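Local coordinates for protein SUBA (Escherichia coli, PDB 2IY9) that cleaves the host endoplasmic reticulum chaperone BiP as the subtilisin-like serine protease subunit of an AB5 cytotoxin, triggering ER stress and cell death, at residues E296-R299 and T300-S304. Numbering follows the deposited sequence.
Sequences ELKR and TLLES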
ATOM      1  N   GLU A 296     -15.773   1.461   5.965  1.00 27.10           N
ATOM      2  CA  GLU A 296     -15.472   2.113   7.246  1.00 28.33           C
ATOM      3  C   GLU A 296     -13.970   2.366   7.446  1.00 26.97           C
ATOM      4  O   GLU A 296     -13.577   3.444   7.888  1.00 27.29           O
ATOM      5  CB  GLU A 296     -16.048   1.341   8.444  1.00 28.16           C
ATOM      6  CG  GLU A 296     -15.899   2.121   9.770  1.00 30.64           C
ATOM      7  CD  GLU A 296     -16.116   1.293  11.032  1.00 31.52           C
ATOM      8  OE1 GLU A 296     -16.595   0.134  10.943  1.00 35.90           O
ATOM      9  OE2 GLU A 296     -15.805   1.819  12.131  1.00 36.35           O
ATOM     10  N   LEU A 297     -13.142   1.368   7.137  1.00 26.55           N
ATOM     11  CA  LEU A 297     -11.686   1.534   7.187  1.00 25.39           C
ATOM     12  C   LEU A 297     -11.227   2.663   6.269  1.00 24.98           C
ATOM     13  O   LEU A 297     -10.500   3.562   6.701  1.00 24.06           O
ATOM     14  CB  LEU A 297     -10.976   0.227   6.821  1.00 25.60           C
ATOM     15  CG  LEU A 297     -10.789  -0.786   7.956  1.00 26.35           C
ATOM     16  CD1 LEU A 297     -10.551  -2.178   7.373  1.00 26.92           C
ATOM     17  CD2 LEU A 297      -9.615  -0.366   8.838  1.00 27.27           C
ATOM     18  N   LYS A 298     -11.674   2.628   5.009  1.00 24.55           N
ATOM     19  CA  LYS A 298     -11.294   3.658   4.039  1.00 24.23           C
ATOM     20  C   LYS A 298     -11.738   5.055   4.490  1.00 24.46           C
ATOM     21  O   LYS A 298     -10.931   5.996   4.485  1.00 23.93           O
ATOM     22  CB  LYS A 298     -11.847   3.345   2.651  1.00 24.70           C
ATOM     23  CG  LYS A 298     -11.492   4.398   1.594  1.00 24.60           C
ATOM     24  CD  LYS A 298     -11.739   3.889   0.169  1.00 24.84           C
ATOM     25  CE  LYS A 298     -11.476   5.003  -0.832  1.00 23.68           C
ATOM     26  NZ  LYS A 298     -11.708   4.534  -2.216  1.00 21.91           N
ATOM     27  N   ARG A 299     -13.008   5.175   4.875  1.00 23.64           N
ATOM     28  CA  ARG A 299     -13.555   6.431   5.392  1.00 25.07           C
ATOM     29  C   ARG A 299     -12.759   6.976   6.588  1.00 24.29           C
ATOM     30  O   ARG A 299     -12.393   8.145   6.605  1.00 23.70           O
ATOM     31  CB  ARG A 299     -15.040   6.254   5.775  1.00 24.93           C
ATOM     32  CG  ARG A 299     -15.719   7.527   6.271  1.00 26.76           C
ATOM     33  CD  ARG A 299     -17.185   7.281   6.660  1.00 27.98           C
ATOM     34  NE  ARG A 299     -17.312   6.347   7.784  1.00 34.58           N
ATOM     35  CZ  ARG A 299     -17.836   5.119   7.708  1.00 37.41           C
ATOM     36  NH1 ARG A 299     -18.307   4.643   6.560  1.00 38.66           N
ATOM     37  NH2 ARG A 299     -17.900   4.362   8.796  1.00 39.30           N
ATOM     38  N   THR A 300     -12.492   6.137   7.588  1.00 23.94           N
ATOM     39  CA  THR A 300     -11.749   6.614   8.752  1.00 23.69           C
ATOM     40  C   THR A 300     -10.351   7.092   8.350  1.00 23.28           C
ATOM     41  O   THR A 300      -9.908   8.141   8.803  1.00 23.29           O
ATOM     42  CB  THR A 300     -11.701   5.578   9.887  1.00 23.91           C
ATOM     43  OG1 THR A 300     -13.039   5.272  10.301  1.00 24.60           O
ATOM     44  CG2 THR A 300     -10.920   6.124  11.091  1.00 24.62           C
ATOM     45  N   LEU A 301      -9.672   6.351   7.480  1.00 22.88           N
ATOM     46  CA  LEU A 301      -8.356   6.785   6.987  1.00 22.89           C
ATOM     47  C   LEU A 301      -8.416   8.162   6.326  1.00 23.28           C
ATOM     48  O   LEU A 301      -7.626   9.053   6.653  1.00 23.27           O
ATOM     49  CB  LEU A 301      -7.772   5.777   5.996  1.00 22.88           C
ATOM     50  CG  LEU A 301      -6.331   6.099   5.555  1.00 23.11           C
ATOM     51  CD1 LEU A 301      -5.329   5.765   6.671  1.00 23.73           C
ATOM     52  CD2 LEU A 301      -5.988   5.341   4.284  1.00 21.63           C
ATOM     53  N   LEU A 302      -9.364   8.326   5.407  1.00 23.29           N
ATOM     54  CA  LEU A 302      -9.490   9.560   4.644  1.00 24.35           C
ATOM     55  C   LEU A 302      -9.984  10.728   5.471  1.00 24.85           C
ATOM     56  O   LEU A 302      -9.442  11.828   5.346  1.00 24.94           O
ATOM     57  CB  LEU A 302     -10.386   9.360   3.421  1.00 23.98           C
ATOM     58  CG  LEU A 302      -9.905   8.255   2.471  1.00 23.87           C
ATOM     59  CD1 LEU A 302     -10.786   8.261   1.231  1.00 24.12           C
ATOM     60  CD2 LEU A 302      -8.418   8.404   2.104  1.00 25.30           C
ATOM     61  N   GLU A 303     -11.009  10.497   6.297  1.00 25.27           N
ATOM     62  CA  GLU A 303     -11.532  11.555   7.167  1.00 27.26           C
ATOM     63  C   GLU A 303     -10.495  12.052   8.158  1.00 26.77           C
ATOM     64  O   GLU A 303     -10.427  13.248   8.441  1.00 26.67           O
ATOM     65  CB  GLU A 303     -12.784  11.094   7.927  1.00 27.16           C
ATOM     66  CG  GLU A 303     -14.078  11.369   7.173  1.00 29.64           C
ATOM     67  CD  GLU A 303     -15.304  10.798   7.865  1.00 29.90           C
ATOM     68  OE1 GLU A 303     -16.340  10.646   7.184  1.00 35.76           O
ATOM     69  OE2 GLU A 303     -15.232  10.487   9.074  1.00 35.01           O
ATOM     70  N   SER A 304      -9.699  11.125   8.687  1.00 26.65           N
ATOM     71  CA  SER A 304      -8.692  11.455   9.685  1.00 27.08           C
ATOM     72  C   SER A 304      -7.443  12.117   9.091  1.00 26.70           C
ATOM     73  O   SER A 304      -6.639  12.696   9.826  1.00 26.36           O
ATOM     74  CB  SER A 304      -8.297  10.194  10.456  1.00 27.10           C
ATOM     75  OG  SER A 304      -7.451   9.399   9.646  1.00 30.17           O
TER
HETATM   76  O   HOH W   1     -14.215   4.220  12.454  1.00 45.77           O
HETATM   77  O   HOH W   2     -16.040   7.305   9.830  1.00 56.35           O
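Glu296 and Thr300, Leu297 and Leu301, Lys298 and Leu302, and Arg299 and Glu303 are successive i to i+4 pairs of one alpha helix, residues 294-304. Each is joined by a backbone hydrogen bond with an N-H...O angle of at least 164°; the shortest runs from Glu303 N to Arg299 O, 2.7 Å.

Side chains follow the same spacing. Thr300 OG1 lies anti to its own carbonyl carbon (chi1 -60°), which turns the hydroxyl back along the helix to 3.1 Å from Glu296 O. A water joins this hydroxyl, 2.7 Å from OG1, to Glu296 OE2, to which it donates.

Arg299 and Glu303 run side by side in the same direction, yet form no salt bridge: Glu303 OE1 sits against the aliphatic part of Arg299, 3.3 Å from CG, and stays 4.4 Å from NE. A second water accepts from Arg299 NE at 2.6 Å, in the guanidinium plane, and donates only weakly to Glu303 OE2.

Lys298, extended throughout, passes Leu302 with CG and CE each 3.9 Å from Leu302 CD1, while NZ is hydrogen-bonded to the backbone carbonyl oxygens of Asp213 and Val215. Leu297 meets Met285 and Thr286, and Leu301 meets Val278, all on helix 271-288.

The helix is therefore amphipathic, with Leu297 and Leu301 turned into the subtilase core and water-mediated links on its more exposed side, where opposite charges probably attract only modestly.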